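Local coordinates for protein Alpha/beta hydrolase (Legionella pneumophila subsp. pneumophila str. Philadelphia 1, PDB 4EZI) that probably acts as a lipase-like hydrolase of the alpha/beta hydrolase fold, though its substrate and activity are not established, at residues 112-117 / 142-147; 44-49 / 62-67; 78-83 / 116-121. One frame throughout, in Å; residues are numbered along the deposited sequence.

Interaction 1 (112-117 / 142-147); sequences MTVMPD and IDMLFA
The side chain of Met144, a selenomethionine, overlaps Val114 and Pro116 of the strand beneath its helix. Its CG is anti to the backbone N (chi1 173°), and a bend at chi2 carries SE out of line with the first part of the chain. Met144 CG touches both strand residues. Val114 CG1 lies 3.8 Å from Met144 CG, and Pro116 CB lies 3.9 Å from the same carbon. Met144 CB rests on the ring as well, 4.0 Å from Pro116 CB. Further out, Met144 SE comes to 4.2 Å from Pro116 CA. The terminal CE reaches back to the strand, 3.9 Å from Val114 CG1 and the same distance from Met115 O.

The Val114 and Met144 side chains lie alongside one another, pointing opposite ways. Val114 uses its CG1 branch for this, the one anti to the backbone N. The same methyl sits 4.2 Å from Leu145 CA, so it meets the helix backbone too. The end of Leu145 lies nearer the strand than its start and packs on Ile76 of strand 74-80 and Met178 of helix 170-185. No hydrogen bond links the two segments, and every touching residue is buried. Met115 sends its side chain to the other face of the sheet, onto Tyr79 and Asn98. Tyr48 and Ile46 of strand 41-51 pack on Met144 as well.

The axes come within 8.2 Å and run roughly antiparallel, at 139°. Helix 134-154 follows strand 112-116 in the chain and leads on to strand 162-168, which runs parallel to strand 112-116 in the sheet, with strand 74-80 between them. This packing of a helix on one face of a central sheet, within a beta-alpha-beta crossover, is characteristic of the alpha/beta hydrolase fold.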
loop_
_atom_site.group_PDB
_atom_site.type_symbol
_atom_site.label_atom_id
_atom_site.label_comp_id
_atom_site.label_asym_id
_atom_site.label_seq_id
_atom_site.Cartn_x
_atom_site.Cartn_y
_atom_site.Cartn_z
HETATM N N MSE A 112 -4.075 8.679 15.013
HETATM C CA MSE A 112 -3.075 9.420 14.276
HETATM C C MSE A 112 -2.752 8.651 13.013
HETATM O O MSE A 112 -2.302 7.508 13.099
HETATM C CB MSE A 112 -1.836 9.665 15.128
HETATM C CG MSE A 112 -0.752 10.431 14.339
HETATM SE SE MSE A 112 0.748 10.962 15.439
HETATM C CE MSE A 112 2.110 9.894 14.660
ATOM N N THR A 113 -3.056 9.238 11.855
ATOM C CA THR A 113 -3.059 8.541 10.581
ATOM C C THR A 113 -1.796 8.939 9.823
ATOM O O THR A 113 -1.547 10.125 9.561
ATOM C CB THR A 113 -4.380 8.835 9.830
ATOM O OG1 THR A 113 -5.481 8.434 10.658
ATOM C CG2 THR A 113 -4.446 8.122 8.506
ATOM N N VAL A 114 -0.973 7.943 9.500
ATOM C CA VAL A 114 0.363 8.111 8.936
ATOM C C VAL A 114 0.355 7.432 7.578
ATOM O O VAL A 114 0.049 6.261 7.491
ATOM C CB VAL A 114 1.411 7.479 9.865
ATOM C CG1 VAL A 114 2.784 7.527 9.277
ATOM C CG2 VAL A 114 1.375 8.175 11.249
HETATM N N MSE A 115 0.683 8.179 6.517
HETATM C CA MSE A 115 0.494 7.715 5.151
HETATM C C MSE A 115 1.725 8.030 4.314
HETATM O O MSE A 115 1.906 9.172 3.875
HETATM C CB MSE A 115 -0.748 8.367 4.536
HETATM C CG MSE A 115 -1.987 8.191 5.372
HETATM SE SE MSE A 115 -3.567 8.940 4.540
HETATM C CE MSE A 115 -3.793 7.641 3.167
ATOM N N PRO A 116 2.578 7.035 4.059
ATOM C CA PRO A 116 3.743 7.299 3.203
ATOM C C PRO A 116 3.322 7.538 1.749
ATOM O O PRO A 116 2.383 6.903 1.269
ATOM C CB PRO A 116 4.568 6.020 3.300
ATOM C CG PRO A 116 3.555 4.951 3.640
ATOM C CD PRO A 116 2.566 5.637 4.545
ATOM N N ASP A 117 4.074 8.364 1.027
ATOM C CA ASP A 117 3.859 8.498 -0.405
ATOM C C ASP A 117 4.464 7.369 -1.223
ATOM O O ASP A 117 3.976 7.064 -2.310
ATOM C CB ASP A 117 4.421 9.832 -0.939
ATOM C CG ASP A 117 3.681 11.050 -0.460
ATOM O OD1 ASP A 117 2.525 10.948 0.002
ATOM O OD2 ASP A 117 4.260 12.151 -0.584
ATOM N N ILE A 142 8.298 1.900 7.084
ATOM C CA ILE A 142 8.783 1.915 8.476
ATOM C C ILE A 142 9.424 3.259 8.827
ATOM O O ILE A 142 9.174 3.838 9.889
ATOM C CB ILE A 142 9.748 0.757 8.735
ATOM C CG1 ILE A 142 8.979 -0.559 8.674
ATOM C CG2 ILE A 142 10.468 0.966 10.076
ATOM C CD1 ILE A 142 9.860 -1.811 8.713
ATOM N N ASP A 143 10.260 3.751 7.925
ATOM C CA ASP A 143 10.942 5.024 8.187
ATOM C C ASP A 143 9.952 6.193 8.278
ATOM O O ASP A 143 10.145 7.102 9.079
ATOM C CB ASP A 143 12.031 5.270 7.154
ATOM C CG ASP A 143 13.209 4.299 7.309
ATOM O OD1 ASP A 143 13.383 3.742 8.415
ATOM O OD2 ASP A 143 13.970 4.135 6.318
HETATM N N MSE A 144 8.896 6.150 7.469
HETATM C CA MSE A 144 7.808 7.132 7.585
HETATM C C MSE A 144 7.177 7.088 8.980
HETATM O O MSE A 144 6.942 8.111 9.600
HETATM C CB MSE A 144 6.752 6.858 6.511
HETATM C CG MSE A 144 5.504 7.713 6.638
HETATM SE SE MSE A 144 5.776 9.523 6.057
HETATM C CE MSE A 144 4.183 10.233 6.873
ATOM N N LEU A 145 6.912 5.893 9.476
ATOM C CA LEU A 145 6.314 5.719 10.789
ATOM C C LEU A 145 7.208 6.323 11.859
ATOM O O LEU A 145 6.736 7.069 12.732
ATOM C CB LEU A 145 6.033 4.235 11.050
ATOM C CG LEU A 145 5.556 3.892 12.462
ATOM C CD1 LEU A 145 4.228 4.569 12.801
ATOM C CD2 LEU A 145 5.496 2.359 12.607
ATOM N N PHE A 146 8.498 6.014 11.812
ATOM C CA PHE A 146 9.422 6.556 12.810
ATOM C C PHE A 146 9.473 8.078 12.738
ATOM O O PHE A 146 9.494 8.764 13.766
ATOM C CB PHE A 146 10.823 5.973 12.647
ATOM C CG PHE A 146 10.915 4.502 12.941
ATOM C CD1 PHE A 146 10.031 3.882 13.798
ATOM C CD2 PHE A 146 11.904 3.740 12.364
ATOM C CE1 PHE A 146 10.137 2.519 14.060
ATOM C CE2 PHE A 146 12.021 2.398 12.630
ATOM C CZ PHE A 146 11.146 1.787 13.472
ATOM N N ALA A 147 9.520 8.613 11.522
ATOM C CA ALA A 147 9.529 10.077 11.351
ATOM C C ALA A 147 8.256 10.715 11.892
ATOM O O ALA A 147 8.327 11.800 12.490
ATOM C CB ALA A 147 9.735 10.423 9.865
#

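Interaction 2 (44-49 / 62-67); sequences YKINYK and GLVAMP
The Tyr44 ring has Val64 O at its edge, near the ring plane, and Met66 SE placed obliquely to it. This is a Met-aromatic contact on the antiparallel beta hairpin of strands 41-51 and 57-67. Met66, a selenomethionine, brings SE to 4.2 Å from Tyr44 CE2, with its side chain at about a right angle to that of Tyr44. The Tyr11 ring of strand 8-17 meets the Tyr44 ring too, with planes about 80° apart.

Tyr44 and Val64 form a hydrogen-bonded pair, with Tyr44 N to Val64 O and Val64 N to Tyr44 O both 2.9 Å. Ile46 and Gly62 form a second one. Ile46 N gives a bond of 2.9 Å to Gly62 O, and Gly62 N a more bent one of 3.1 Å to Ile46 O. Between them, Lys45 and Leu63 are a non-hydrogen-bonded pair. The Lys45 chain starts beside Gly62 O, then turns off, and its NZ makes a salt bridge with Asp123. On the face that carries Tyr44, Ile46 CD1 lies 4.0 Å from Val64 CG2. On the face of Lys45, Leu63 CG is anti to its backbone N (chi1 -168°), and Leu63 CD1 beyond it comes to 3.4 Å from Tyr44 O.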
loop_
_atom_site.group_PDB
_atom_site.type_symbol
_atom_site.label_atom_id
_atom_site.label_comp_id
_atom_site.label_asym_id
_atom_site.label_seq_id
_atom_site.Cartn_x
_atom_site.Cartn_y
_atom_site.Cartn_z
ATOM N N TYR A 44 -0.066 17.524 8.455
ATOM C CA TYR A 44 1.315 17.873 8.164
ATOM C C TYR A 44 1.806 17.032 7.008
ATOM O O TYR A 44 1.558 15.815 6.964
ATOM C CB TYR A 44 2.215 17.595 9.359
ATOM C CG TYR A 44 1.965 18.516 10.532
ATOM C CD1 TYR A 44 2.530 19.780 10.570
ATOM C CD2 TYR A 44 1.177 18.121 11.592
ATOM C CE1 TYR A 44 2.326 20.636 11.642
ATOM C CE2 TYR A 44 0.936 18.994 12.669
ATOM C CZ TYR A 44 1.508 20.249 12.661
ATOM O OH TYR A 44 1.286 21.101 13.724
ATOM N N LYS A 45 2.535 17.658 6.086
ATOM C CA LYS A 45 3.353 16.920 5.122
ATOM C C LYS A 45 4.773 16.878 5.658
ATOM O O LYS A 45 5.322 17.932 6.048
ATOM C CB LYS A 45 3.323 17.601 3.736
ATOM C CG LYS A 45 4.339 17.040 2.748
ATOM C CD LYS A 45 4.050 17.498 1.304
ATOM C CE LYS A 45 4.422 18.898 1.048
ATOM N NZ LYS A 45 5.865 18.940 1.087
ATOM N N ILE A 46 5.351 15.681 5.702
ATOM C CA ILE A 46 6.694 15.526 6.212
ATOM C C ILE A 46 7.625 14.974 5.142
ATOM O O ILE A 46 7.206 14.301 4.210
ATOM C CB ILE A 46 6.742 14.647 7.499
ATOM C CG1 ILE A 46 6.529 13.145 7.222
ATOM C CG2 ILE A 46 5.730 15.122 8.547
ATOM C CD1 ILE A 46 6.708 12.276 8.505
ATOM N N ASN A 47 8.908 15.257 5.344
ATOM C CA ASN A 47 9.990 14.666 4.592
ATOM C C ASN A 47 10.920 13.950 5.551
ATOM O O ASN A 47 11.173 14.447 6.672
ATOM C CB ASN A 47 10.732 15.718 3.785
ATOM C CG ASN A 47 9.805 16.558 2.958
ATOM O OD1 ASN A 47 9.344 17.620 3.392
ATOM N ND2 ASN A 47 9.513 16.093 1.751
ATOM N N TYR A 48 11.423 12.795 5.137
ATOM C CA TYR A 48 12.179 11.937 6.029
ATOM C C TYR A 48 13.240 11.155 5.271
ATOM O O TYR A 48 13.144 10.906 4.064
ATOM C CB TYR A 48 11.230 11.000 6.794
ATOM C CG TYR A 48 10.552 9.970 5.920
ATOM C CD1 TYR A 48 9.406 10.283 5.185
ATOM C CD2 TYR A 48 11.079 8.678 5.788
ATOM C CE1 TYR A 48 8.791 9.348 4.392
ATOM C CE2 TYR A 48 10.471 7.742 4.976
ATOM C CZ TYR A 48 9.308 8.059 4.302
ATOM O OH TYR A 48 8.683 7.137 3.486
ATOM N N LYS A 49 14.245 10.721 6.021
ATOM C CA LYS A 49 15.367 9.935 5.489
ATOM C C LYS A 49 15.012 8.466 5.365
ATOM O O LYS A 49 14.495 7.857 6.298
ATOM C CB LYS A 49 16.576 10.026 6.420
ATOM C CG LYS A 49 17.119 11.401 6.584
ATOM C CD LYS A 49 18.321 11.392 7.535
ATOM C CE LYS A 49 18.940 12.764 7.613
ATOM N NZ LYS A 49 20.113 12.735 8.535
ATOM N N GLY A 62 5.368 12.093 2.994
ATOM C CA GLY A 62 4.100 11.506 3.340
ATOM C C GLY A 62 3.286 12.447 4.188
ATOM O O GLY A 62 3.715 13.595 4.449
ATOM N N LEU A 63 2.101 11.997 4.585
ATOM C CA LEU A 63 1.141 12.764 5.349
ATOM C C LEU A 63 1.013 12.219 6.761
ATOM O O LEU A 63 0.950 11.007 6.967
ATOM C CB LEU A 63 -0.228 12.668 4.682
ATOM C CG LEU A 63 -1.304 13.643 5.181
ATOM C CD1 LEU A 63 -0.983 15.092 4.784
ATOM C CD2 LEU A 63 -2.662 13.240 4.649
ATOM N N VAL A 64 0.912 13.132 7.729
ATOM C CA VAL A 64 0.532 12.790 9.095
ATOM C C VAL A 64 -0.693 13.622 9.479
ATOM O O VAL A 64 -0.717 14.837 9.293
ATOM C CB VAL A 64 1.660 13.062 10.112
ATOM C CG1 VAL A 64 1.220 12.665 11.513
ATOM C CG2 VAL A 64 2.926 12.341 9.694
ATOM N N ALA A 65 -1.722 12.975 10.010
ATOM C CA ALA A 65 -2.961 13.622 10.421
ATOM C C ALA A 65 -3.241 13.298 11.877
ATOM O O ALA A 65 -3.291 12.133 12.253
ATOM C CB ALA A 65 -4.115 13.160 9.553
HETATM N N MSE A 66 -3.384 14.347 12.691
HETATM C CA MSE A 66 -3.500 14.241 14.144
HETATM C C MSE A 66 -4.878 14.731 14.599
HETATM O O MSE A 66 -5.171 15.929 14.481
HETATM C CB MSE A 66 -2.418 15.088 14.840
HETATM C CG MSE A 66 -1.022 14.556 14.622
HETATM SE SE MSE A 66 0.335 15.801 15.269
HETATM C CE MSE A 66 1.946 14.786 14.870
ATOM N N PRO A 67 -5.699 13.835 15.172
ATOM C CA PRO A 67 -6.938 14.296 15.819
ATOM C C PRO A 67 -6.665 15.388 16.851
ATOM O O PRO A 67 -5.768 15.270 17.684
ATOM C CB PRO A 67 -7.473 13.026 16.480
ATOM C CG PRO A 67 -6.957 11.901 15.643
ATOM C CD PRO A 67 -5.600 12.363 15.176
#

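Interaction 3 (78-83 / 116-121); sequences SYQHGT and PDYLGL
This is a buried polar and aromatic contact at the C-terminal ends of the neighbouring parallel strands 74-80 and 112-116, where the loops that follow them meet. The His81 ring is at its centre. With CG between the backbone N and the carbonyl carbon (chi1 70°), the ring lies against the 116-121 loop. His81 NE2 donates to Asp117 O at 2.7 Å. The bond is straight, at 167°, and the oxygen is close to the ring plane, but the donor stands above the Asp117 carbonyl plane. The other ring nitrogen, His81 ND1, donates to Gly82 O at 2.6 Å, on a lone pair. Two bonds near the ring plane thus fix its rotation.

Tyr118 CE2 lies over one face of the imidazole, toward its rim; the two rings meet obliquely, planes 37° apart. His81 CE1 is 3.3 Å from Tyr118 CE2. Tyr118 OH donates to a lone pair of His81 O at 2.7 Å, and it also bonds to Ser174 OG of helix 170-185.

In many lipases of the alpha/beta hydrolase fold a His-Gly pair follows this strand, near the oxyanion hole; His81 and Gly82 are consistent with that. Tyr118 also touches Glu170, which lies on the presumed nucleophile elbow.

A water bridges the two segments. It donates to Tyr79 O at 2.8 Å and to Pro116 O at 2.7 Å, and accepts from His81 N. Pro116 CD approaches Gln80 OE1 to 3.7 Å. That oxygen accepts a bond from Ser78 OG, while Gln80 NE2 donates to Ser78 O and to Thr175 OG1.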
loop_
_atom_site.group_PDB
_atom_site.type_symbol
_atom_site.label_atom_id
_atom_site.label_comp_id
_atom_site.label_asym_id
_atom_site.label_seq_id
_atom_site.Cartn_x
_atom_site.Cartn_y
_atom_site.Cartn_z
ATOM N N SER A 78 -0.810 3.176 10.376
ATOM C CA SER A 78 0.018 3.415 9.198
ATOM C C SER A 78 -0.740 2.813 8.034
ATOM O O SER A 78 -0.948 1.602 8.002
ATOM C CB SER A 78 1.404 2.763 9.373
ATOM O OG SER A 78 2.265 3.024 8.288
ATOM N N TYR A 79 -1.143 3.655 7.092
ATOM C CA TYR A 79 -1.926 3.260 5.952
ATOM C C TYR A 79 -1.086 3.407 4.668
ATOM O O TYR A 79 -0.658 4.514 4.338
ATOM C CB TYR A 79 -3.229 4.085 5.817
ATOM C CG TYR A 79 -4.077 3.539 4.703
ATOM C CD1 TYR A 79 -3.914 3.983 3.386
ATOM C CD2 TYR A 79 -4.956 2.505 4.940
ATOM C CE1 TYR A 79 -4.657 3.439 2.364
ATOM C CE2 TYR A 79 -5.679 1.911 3.925
ATOM C CZ TYR A 79 -5.522 2.374 2.635
ATOM O OH TYR A 79 -6.248 1.797 1.614
ATOM N N GLN A 80 -0.954 2.287 3.959
ATOM C CA GLN A 80 -0.143 2.173 2.751
ATOM C C GLN A 80 -1.060 2.151 1.528
ATOM O O GLN A 80 -1.850 1.224 1.324
ATOM C CB GLN A 80 0.664 0.895 2.840
ATOM C CG GLN A 80 1.828 0.931 3.812
ATOM C CD GLN A 80 1.432 1.176 5.248
ATOM O OE1 GLN A 80 1.777 2.217 5.796
ATOM N NE2 GLN A 80 0.741 0.218 5.873
ATOM N N HIS A 81 -0.937 3.171 0.695
ATOM C CA HIS A 81 -1.826 3.362 -0.449
ATOM C C HIS A 81 -1.612 2.367 -1.582
ATOM O O HIS A 81 -0.564 1.727 -1.692
ATOM C CB HIS A 81 -1.743 4.810 -0.969
ATOM C CG HIS A 81 -0.451 5.155 -1.644
ATOM N ND1 HIS A 81 -0.150 4.728 -2.923
ATOM C CD2 HIS A 81 0.558 5.974 -1.276
ATOM C CE1 HIS A 81 1.028 5.211 -3.282
ATOM N NE2 HIS A 81 1.468 5.994 -2.310
ATOM N N GLY A 82 -2.603 2.291 -2.460
ATOM C CA GLY A 82 -2.539 1.420 -3.617
ATOM C C GLY A 82 -1.767 2.007 -4.788
ATOM O O GLY A 82 -1.060 2.998 -4.661
ATOM N N THR A 83 -1.869 1.381 -5.936
ATOM C CA THR A 83 -1.038 1.770 -7.090
ATOM C C THR A 83 -1.356 3.193 -7.501
ATOM O O THR A 83 -2.520 3.530 -7.746
ATOM C CB THR A 83 -1.329 0.865 -8.286
ATOM O OG1 THR A 83 -1.045 -0.483 -7.954
ATOM C CG2 THR A 83 -0.528 1.281 -9.518
ATOM N N PRO A 116 2.578 7.035 4.059
ATOM C CA PRO A 116 3.743 7.299 3.203
ATOM C C PRO A 116 3.322 7.538 1.749
ATOM O O PRO A 116 2.383 6.903 1.269
ATOM C CB PRO A 116 4.568 6.020 3.300
ATOM C CG PRO A 116 3.555 4.951 3.640
ATOM C CD PRO A 116 2.566 5.637 4.545
ATOM N N ASP A 117 4.074 8.364 1.027
ATOM C CA ASP A 117 3.859 8.498 -0.405
ATOM C C ASP A 117 4.464 7.369 -1.223
ATOM O O ASP A 117 3.976 7.064 -2.310
ATOM C CB ASP A 117 4.421 9.832 -0.939
ATOM C CG ASP A 117 3.681 11.050 -0.460
ATOM O OD1 ASP A 117 2.525 10.948 0.002
ATOM O OD2 ASP A 117 4.260 12.151 -0.584
ATOM N N TYR A 118 5.551 6.807 -0.709
ATOM C CA TYR A 118 6.464 5.835 -1.356
ATOM C C TYR A 118 7.551 6.557 -2.167
ATOM O O TYR A 118 7.418 7.707 -2.581
ATOM C CB TYR A 118 5.796 4.831 -2.287
ATOM C CG TYR A 118 4.712 3.965 -1.724
ATOM C CD1 TYR A 118 4.698 3.539 -0.418
ATOM C CD2 TYR A 118 3.720 3.500 -2.565
ATOM C CE1 TYR A 118 3.691 2.704 0.052
ATOM C CE2 TYR A 118 2.739 2.648 -2.111
ATOM C CZ TYR A 118 2.706 2.244 -0.792
ATOM O OH TYR A 118 1.727 1.371 -0.341
ATOM N N LEU A 119 8.647 5.853 -2.389
ATOM C CA LEU A 119 9.725 6.347 -3.236
ATOM C C LEU A 119 9.248 6.590 -4.656
ATOM O O LEU A 119 8.369 5.893 -5.181
ATOM C CB LEU A 119 10.878 5.352 -3.246
ATOM C CG LEU A 119 11.536 5.069 -1.902
ATOM C CD1 LEU A 119 12.743 4.147 -2.126
ATOM C CD2 LEU A 119 11.933 6.336 -1.166
ATOM N N GLY A 120 9.845 7.594 -5.295
ATOM C CA GLY A 120 9.521 7.951 -6.655
ATOM C C GLY A 120 8.243 8.748 -6.820
ATOM O O GLY A 120 7.869 9.081 -7.945
ATOM N N LEU A 121 7.574 9.054 -5.715
ATOM C CA LEU A 121 6.302 9.769 -5.737
ATOM C C LEU A 121 6.397 10.933 -4.745
ATOM O O LEU A 121 7.334 11.040 -3.953
ATOM C CB LEU A 121 5.140 8.854 -5.395
ATOM C CG LEU A 121 4.991 7.635 -6.297
ATOM C CD1 LEU A 121 3.962 6.668 -5.708
ATOM C CD2 LEU A 121 4.625 7.987 -7.737
HETATM O O HOH W 1 0.078 5.603 1.916
#

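How the interactions relate
All three contacts involve one mixed sheet. Interaction 2 closes first in the chain, within the hairpin of strands 41-51 and 57-67. Segment 78-83 then opens interaction 3, and the chain later runs through 112-117 directly into 116-121, before helix 134-154. Interactions 1 and 2 lie about 7 Å apart, centre to centre. Strand 112-116 pairs there with strand 57-67: Met115 N to Leu63 O and Thr113 O to Ala65 N are each 2.9 Å. Met144 of interaction 1 also packs on interaction 2, its CE against Leu63 O and its backbone N against the Tyr48 ring. Interaction 3, centred about 9 Å from interaction 1, shares Pro116 and Asp117 with it and extends the set toward the presumed active site.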